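Local coordinates for protein N-alpha-acetyltransferase 35, NatC auxiliary subunit (Saccharomyces cerevisiae, PDB 6YGA) that forms the auxiliary subunit of the NatC complex, which acetylates the N-terminal methionine of the L-A virus Gag protein and supports propagation of the L-A and M viruses, at residues Gly169-Glu173 with Glu174-Asn178; Gly140-Leu143 with Tyr144-Leu148. All coordinates share one frame; numbering follows the deposited sequence.

Interaction 1. Residues Gly169-Glu173 with Glu174-Asn178. With EDO (1,2-ethanediol), chain Z.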
ATOM      1  N   GLY B 169      -9.892  10.635  -4.533  1.00 61.16           N
ATOM      2  CA  GLY B 169      -9.256   9.476  -5.129  1.00 63.34           C
ATOM      3  C   GLY B 169      -7.755   9.570  -5.264  1.00 61.84           C
ATOM      4  O   GLY B 169      -7.180   8.906  -6.129  1.00 61.87           O
ATOM      5  N   ILE B 170      -7.098  10.376  -4.429  1.00 61.24           N
ATOM      6  CA  ILE B 170      -5.651  10.541  -4.538  1.00 65.54           C
ATOM      7  C   ILE B 170      -4.933   9.261  -4.124  1.00 68.82           C
ATOM      8  O   ILE B 170      -4.109   8.723  -4.873  1.00 73.02           O
ATOM      9  CB  ILE B 170      -5.184  11.745  -3.700  1.00 65.86           C
ATOM     10  CG1 ILE B 170      -5.750  13.049  -4.271  1.00 65.61           C
ATOM     11  CG2 ILE B 170      -3.668  11.783  -3.629  1.00 66.77           C
ATOM     12  CD1 ILE B 170      -5.481  13.251  -5.750  1.00 65.32           C
ATOM     13  N   VAL B 171      -5.234   8.755  -2.929  1.00 67.26           N
ATOM     14  CA  VAL B 171      -4.614   7.530  -2.436  1.00 66.48           C
ATOM     15  C   VAL B 171      -5.637   6.399  -2.433  1.00 69.16           C
ATOM     16  O   VAL B 171      -6.786   6.582  -2.850  1.00 69.49           O
ATOM     17  CB  VAL B 171      -4.012   7.732  -1.034  1.00 59.74           C
ATOM     18  CG1 VAL B 171      -2.946   8.821  -1.066  1.00 56.39           C
ATOM     19  CG2 VAL B 171      -5.101   8.068  -0.033  1.00 58.64           C
ATOM     20  N   PHE B 172      -5.228   5.230  -1.947  1.00 69.41           N
ATOM     21  CA  PHE B 172      -6.031   4.017  -2.030  1.00 70.85           C
ATOM     22  C   PHE B 172      -6.744   3.762  -0.709  1.00 78.44           C
ATOM     23  O   PHE B 172      -6.117   3.773   0.356  1.00 77.89           O
ATOM     24  CB  PHE B 172      -5.153   2.822  -2.409  1.00 66.00           C
ATOM     25  CG  PHE B 172      -4.545   2.934  -3.781  1.00 62.20           C
ATOM     26  CD1 PHE B 172      -3.379   3.654  -3.986  1.00 60.01           C
ATOM     27  CD2 PHE B 172      -5.150   2.328  -4.870  1.00 61.27           C
ATOM     28  CE1 PHE B 172      -2.824   3.761  -5.253  1.00 59.67           C
ATOM     29  CE2 PHE B 172      -4.601   2.430  -6.137  1.00 59.79           C
ATOM     30  CZ  PHE B 172      -3.436   3.147  -6.328  1.00 59.39           C
ATOM     31  N   GLU B 173      -8.053   3.534  -0.785  1.00 90.29           N
ATOM     32  CA  GLU B 173      -8.858   3.320   0.407  1.00 99.38           C
ATOM     33  C   GLU B 173      -8.512   1.989   1.065  1.00 96.82           C
ATOM     34  O   GLU B 173      -8.148   1.015   0.400  1.00 98.28           O
ATOM     35  CB  GLU B 173     -10.345   3.354   0.053  1.00111.83           C
ATOM     36  CG  GLU B 173     -10.764   2.272  -0.935  1.00118.41           C
ATOM     37  CD  GLU B 173     -12.213   2.395  -1.368  1.00120.31           C
ATOM     38  OE1 GLU B 173     -12.590   3.464  -1.894  1.00120.83           O
ATOM     39  OE2 GLU B 173     -12.975   1.423  -1.180  1.00122.07           O
ATOM     40  N   GLU B 174      -8.635   1.957   2.394  1.00 95.29           N
ATOM     41  CA  GLU B 174      -8.373   0.759   3.197  1.00 94.71           C
ATOM     42  C   GLU B 174      -6.975   0.197   2.942  1.00 91.45           C
ATOM     43  O   GLU B 174      -6.759  -1.016   2.983  1.00 95.70           O
ATOM     44  CB  GLU B 174      -9.441  -0.313   2.960  1.00 97.64           C
ATOM     45  CG  GLU B 174      -9.596  -1.302   4.108  1.00 99.74           C
ATOM     46  CD  GLU B 174     -10.662  -2.339   3.833  1.00102.45           C
ATOM     47  OE1 GLU B 174     -11.859  -2.015   3.982  1.00103.30           O
ATOM     48  OE2 GLU B 174     -10.303  -3.470   3.447  1.00103.56           O
ATOM     49  N   GLU B 175      -6.019   1.077   2.667  1.00 79.79           N
ATOM     50  CA  GLU B 175      -4.620   0.689   2.542  1.00 69.25           C
ATOM     51  C   GLU B 175      -3.777   1.800   3.145  1.00 60.65           C
ATOM     52  O   GLU B 175      -3.028   1.579   4.102  1.00 59.83           O
ATOM     53  CB  GLU B 175      -4.250   0.431   1.076  1.00 68.49           C
ATOM     54  CG  GLU B 175      -2.785   0.063   0.843  1.00 68.15           C
ATOM     55  CD  GLU B 175      -2.435  -0.077  -0.632  1.00 71.31           C
ATOM     56  OE1 GLU B 175      -3.347   0.035  -1.477  1.00 73.36           O
ATOM     57  OE2 GLU B 175      -1.246  -0.297  -0.946  1.00 72.85           O
ATOM     58  N   ASP B 176      -3.917   3.008   2.600  1.00 54.70           N
ATOM     59  CA  ASP B 176      -3.281   4.179   3.185  1.00 49.96           C
ATOM     60  C   ASP B 176      -4.116   4.772   4.308  1.00 48.16           C
ATOM     61  O   ASP B 176      -3.566   5.385   5.229  1.00 46.22           O
ATOM     62  CB  ASP B 176      -3.043   5.232   2.106  1.00 48.29           C
ATOM     63  CG  ASP B 176      -2.199   4.708   0.972  1.00 47.72           C
ATOM     64  OD1 ASP B 176      -1.100   4.184   1.251  1.00 46.92           O
ATOM     65  OD2 ASP B 176      -2.642   4.799  -0.190  1.00 47.13           O
ATOM     66  N   LEU B 177      -5.434   4.593   4.252  1.00 48.84           N
ATOM     67  CA  LEU B 177      -6.335   5.226   5.204  1.00 49.14           C
ATOM     68  C   LEU B 177      -7.670   4.497   5.190  1.00 51.66           C
ATOM     69  O   LEU B 177      -8.276   4.325   4.128  1.00 53.49           O
ATOM     70  CB  LEU B 177      -6.521   6.705   4.861  1.00 48.69           C
ATOM     71  CG  LEU B 177      -7.393   7.551   5.783  1.00 51.67           C
ATOM     72  CD1 LEU B 177      -7.181   7.168   7.234  1.00 53.24           C
ATOM     73  CD2 LEU B 177      -7.053   9.010   5.566  1.00 50.10           C
ATOM     74  N   ASN B 178      -8.121   4.077   6.371  1.00 49.85           N
ATOM     75  CA  ASN B 178      -9.391   3.384   6.535  1.00 50.01           C
ATOM     76  C   ASN B 178     -10.488   4.398   6.833  1.00 51.82           C
ATOM     77  O   ASN B 178     -10.327   5.260   7.705  1.00 51.24           O
ATOM     78  CB  ASN B 178      -9.300   2.356   7.665  1.00 49.86           C
ATOM     79  CG  ASN B 178     -10.639   1.702   7.983  1.00 50.21           C
ATOM     80  OD1 ASN B 178     -11.460   2.264   8.710  1.00 51.72           O
ATOM     81  ND2 ASN B 178     -10.853   0.500   7.456  1.00 48.31           N
TER
HETATM   82  C1  EDO Z 815      -7.035   5.517  -6.894  1.00 75.51           C
HETATM   83  O1  EDO Z 815      -6.054   6.020  -5.979  1.00 76.50           O
HETATM   84  C2  EDO Z 815      -8.208   4.937  -6.113  1.00 73.99           C
HETATM   85  O2  EDO Z 815      -8.829   5.973  -5.343  1.00 71.90           O

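Interaction 2. Residues Gly140-Leu143 with Tyr144-Leu148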
ATOM      1  N   GLY B 140     -25.723  18.219  32.902  1.00106.98           N
ATOM      2  CA  GLY B 140     -25.792  19.247  33.917  1.00107.62           C
ATOM      3  C   GLY B 140     -24.451  19.733  34.420  1.00107.53           C
ATOM      4  O   GLY B 140     -24.418  20.627  35.275  1.00111.49           O
ATOM      5  N   ASN B 141     -23.350  19.171  33.929  1.00103.58           N
ATOM      6  CA  ASN B 141     -22.004  19.590  34.293  1.00103.88           C
ATOM      7  C   ASN B 141     -21.372  20.297  33.102  1.00100.82           C
ATOM      8  O   ASN B 141     -21.531  19.866  31.955  1.00 97.90           O
ATOM      9  CB  ASN B 141     -21.152  18.388  34.726  1.00105.52           C
ATOM     10  CG  ASN B 141     -19.835  18.798  35.377  1.00108.94           C
ATOM     11  OD1 ASN B 141     -19.229  19.804  35.008  1.00110.47           O
ATOM     12  ND2 ASN B 141     -19.387  18.009  36.347  1.00110.59           N
ATOM     13  N   ILE B 142     -20.652  21.386  33.379  1.00101.18           N
ATOM     14  CA  ILE B 142     -20.201  22.256  32.300  1.00 98.48           C
ATOM     15  C   ILE B 142     -19.044  21.630  31.531  1.00 94.98           C
ATOM     16  O   ILE B 142     -18.834  21.935  30.351  1.00 91.64           O
ATOM     17  CB  ILE B 142     -19.832  23.643  32.860  1.00100.54           C
ATOM     18  CG1 ILE B 142     -19.929  24.691  31.755  1.00 98.83           C
ATOM     19  CG2 ILE B 142     -18.433  23.639  33.475  1.00100.89           C
ATOM     20  CD1 ILE B 142     -21.313  24.802  31.151  1.00 98.82           C
ATOM     21  N   LEU B 143     -18.278  20.750  32.176  1.00 94.78           N
ATOM     22  CA  LEU B 143     -17.144  20.129  31.503  1.00 90.56           C
ATOM     23  C   LEU B 143     -17.609  19.094  30.486  1.00 88.11           C
ATOM     24  O   LEU B 143     -17.036  18.985  29.393  1.00 85.43           O
ATOM     25  CB  LEU B 143     -16.213  19.507  32.543  1.00 91.39           C
ATOM     26  CG  LEU B 143     -15.670  20.489  33.585  1.00 93.65           C
ATOM     27  CD1 LEU B 143     -14.929  19.737  34.671  1.00 94.96           C
ATOM     28  CD2 LEU B 143     -14.766  21.528  32.935  1.00 91.23           C
ATOM     29  N   TYR B 144     -18.659  18.340  30.817  1.00 88.94           N
ATOM     30  CA  TYR B 144     -19.172  17.325  29.903  1.00 87.16           C
ATOM     31  C   TYR B 144     -20.006  17.935  28.783  1.00 84.89           C
ATOM     32  O   TYR B 144     -19.877  17.532  27.623  1.00 81.32           O
ATOM     33  CB  TYR B 144     -20.006  16.296  30.668  1.00 90.91           C
ATOM     34  CG  TYR B 144     -19.193  15.292  31.451  1.00 93.52           C
ATOM     35  CD1 TYR B 144     -18.755  15.576  32.736  1.00 97.27           C
ATOM     36  CD2 TYR B 144     -18.869  14.054  30.906  1.00 92.01           C
ATOM     37  CE1 TYR B 144     -18.013  14.662  33.457  1.00 98.91           C
ATOM     38  CE2 TYR B 144     -18.128  13.131  31.619  1.00 93.66           C
ATOM     39  CZ  TYR B 144     -17.702  13.441  32.894  1.00 97.26           C
ATOM     40  OH  TYR B 144     -16.963  12.528  33.610  1.00 98.56           O
ATOM     41  N   ASP B 145     -20.864  18.905  29.109  1.00 86.92           N
ATOM     42  CA  ASP B 145     -21.843  19.387  28.139  1.00 87.08           C
ATOM     43  C   ASP B 145     -21.246  20.410  27.177  1.00 85.27           C
ATOM     44  O   ASP B 145     -21.580  20.410  25.987  1.00 84.75           O
ATOM     45  CB  ASP B 145     -23.054  19.981  28.864  1.00 90.56           C
ATOM     46  CG  ASP B 145     -23.702  18.998  29.825  1.00 92.00           C
ATOM     47  OD1 ASP B 145     -23.003  18.075  30.290  1.00 90.66           O
ATOM     48  OD2 ASP B 145     -24.910  19.143  30.112  1.00 94.19           O
ATOM     49  N   LYS B 146     -20.370  21.287  27.665  1.00 84.88           N
ATOM     50  CA  LYS B 146     -19.823  22.369  26.855  1.00 84.82           C
ATOM     51  C   LYS B 146     -18.388  22.122  26.415  1.00 81.68           C
ATOM     52  O   LYS B 146     -18.085  22.208  25.220  1.00 79.14           O
ATOM     53  CB  LYS B 146     -19.910  23.698  27.623  1.00 91.54           C
ATOM     54  CG  LYS B 146     -20.557  24.831  26.835  1.00 97.31           C
ATOM     55  CD  LYS B 146     -19.766  25.149  25.568  1.00 98.86           C
ATOM     56  CE  LYS B 146     -20.530  26.072  24.619  1.00100.65           C
ATOM     57  NZ  LYS B 146     -19.712  26.435  23.421  1.00 98.12           N
ATOM     58  N   VAL B 147     -17.486  21.820  27.349  1.00 80.79           N
ATOM     59  CA  VAL B 147     -16.083  21.626  26.991  1.00 76.55           C
ATOM     60  C   VAL B 147     -15.907  20.346  26.182  1.00 71.64           C
ATOM     61  O   VAL B 147     -15.333  20.358  25.087  1.00 67.62           O
ATOM     62  CB  VAL B 147     -15.202  21.624  28.253  1.00 75.49           C
ATOM     63  CG1 VAL B 147     -13.745  21.374  27.885  1.00 73.17           C
ATOM     64  CG2 VAL B 147     -15.350  22.940  28.995  1.00 75.89           C
ATOM     65  N   LEU B 148     -16.402  19.222  26.705  1.00 71.21           N
ATOM     66  CA  LEU B 148     -16.231  17.953  26.005  1.00 68.33           C
ATOM     67  C   LEU B 148     -17.044  17.918  24.717  1.00 68.77           C
ATOM     68  O   LEU B 148     -16.606  17.337  23.718  1.00 64.68           O
ATOM     69  CB  LEU B 148     -16.610  16.793  26.924  1.00 68.42           C
ATOM     70  CG  LEU B 148     -16.349  15.390  26.381  1.00 65.55           C
ATOM     71  CD1 LEU B 148     -14.958  15.294  25.769  1.00 63.73           C
ATOM     72  CD2 LEU B 148     -16.515  14.364  27.487  1.00 66.54           C
TER

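Interaction 1. Residues Gly169-Glu173 with Glu174-Asn178
F172 and D176 show how a loop without regular secondary structure can be tied by one residue pair bonded twice. The D176 carboxylate lies alongside the phenylalanine, both side chains pointing the same way, with its plane turned 59° from the ring, and OD2 comes to the ring's edge, near its plane. That oxygen spends its anti lone pair on the backbone: F172 N donates to D176 OD2 over 3.2 Å in a nearly straight bond. In return D176 N donates to F172 O, also at 3.2 Å. The same OD2 abuts the branch carbon of V171, whose CB is 3.3 Å away, while the valine crosses the aspartate at a slant. The other oxygen, OD1, turns to R340 and N405, so the buried carboxylate has partners at both ends.

E175 also runs beside F172. With CG anti to the backbone N (chi1 178°) and the chain extended, its OE1 reaches within 3.4 Å of F172 CB; OE1 approaches the ring obliquely, the two planes 43° apart. R408 pairs with OE1 in a salt bridge and makes a cation-pi contact with F172. Over the centre of one ring face lies O1 of a 1,2-ethanediol, 3.7 Å above the plane. This molecule, probably from the crystallisation liquor, donates from O1 to G169 O at 3.1 Å and from O2 to V171 O at 3.3 Å.

G169, with positive phi, is the first residue to leave helical geometry after helix 142-167; F142 of the N-alpha-acetyltransferase 30 chain packs on E175 and D176. D176 N to F172 O closes an alpha-turn, and the OD2 bond to F172 N reinforces it; polar side chains stitch the turn to R340, N405 and R408 at the seam with the catalytic subunit.

Interaction 2. Residues Gly140-Leu143 with Tyr144-Leu148
The Y144 ring stands obliquely to its local neighbours: N141 CB, 4.2 Å from Y144 CD1, and the carbonyl carbon of L143 both approach it at a slant, while its OH bonds to Y82 O. Two smaller flat groups make the local polar contacts. The D145 carboxylate receives G140 N on the syn side of OD2, at 3.0 Å and 28° out of its plane. Its OD1 lies 2.9 Å from N141 O, an approach of two acceptors which the T139 hydroxyl, bonded to OD1, may ease. The N141 amide, swung anti to the backbone N (chi1 -169°), carries OD1 forward to the first turn, where L143 N donates from above the carbonyl plane at 3.1 Å. N141 is thus the N-cap.

Further along, D145 N bonds to N141 O in the alpha pattern, but the next turn widens. I142 O accepts from both K146 N (3.2 Å) and V147 N (3.3 Å), and L148 N reaches L143 O at 2.8 Å; the last two are the i+5 bonds of a pi-type turn. I142 CD1 and K146 CB lie alongside each other, facing helix 193-209.

The capped end starts helix 142-167, wedged among its neighbours. I142, K146 and V147 lean on helix 193-209, where E202 holds the lysine; L143 and Y144 meet helix 85-104; Y144 and L148 touch Y119 of helix 118-129.

One helix separates the two contacts: interaction 2 caps the start of helix 142-167, and interaction 1 folds the loop that follows its end. Their centres lie 35 Å apart and their nearest atoms about 21 Å, so they do not touch and are joined through the helix. Each ties its turn with an aspartate that accepts a backbone N-H, yet the settings differ. The centre of interaction 2 lies about 41 Å from the centre of the chain, among helices of this subunit alone. Interaction 1, its centre about 11 Å from that of the chain, borders the N-alpha-acetyltransferase 30 chain and holds an ethanediol, probably from the crystallisation liquor, over an aromatic ring.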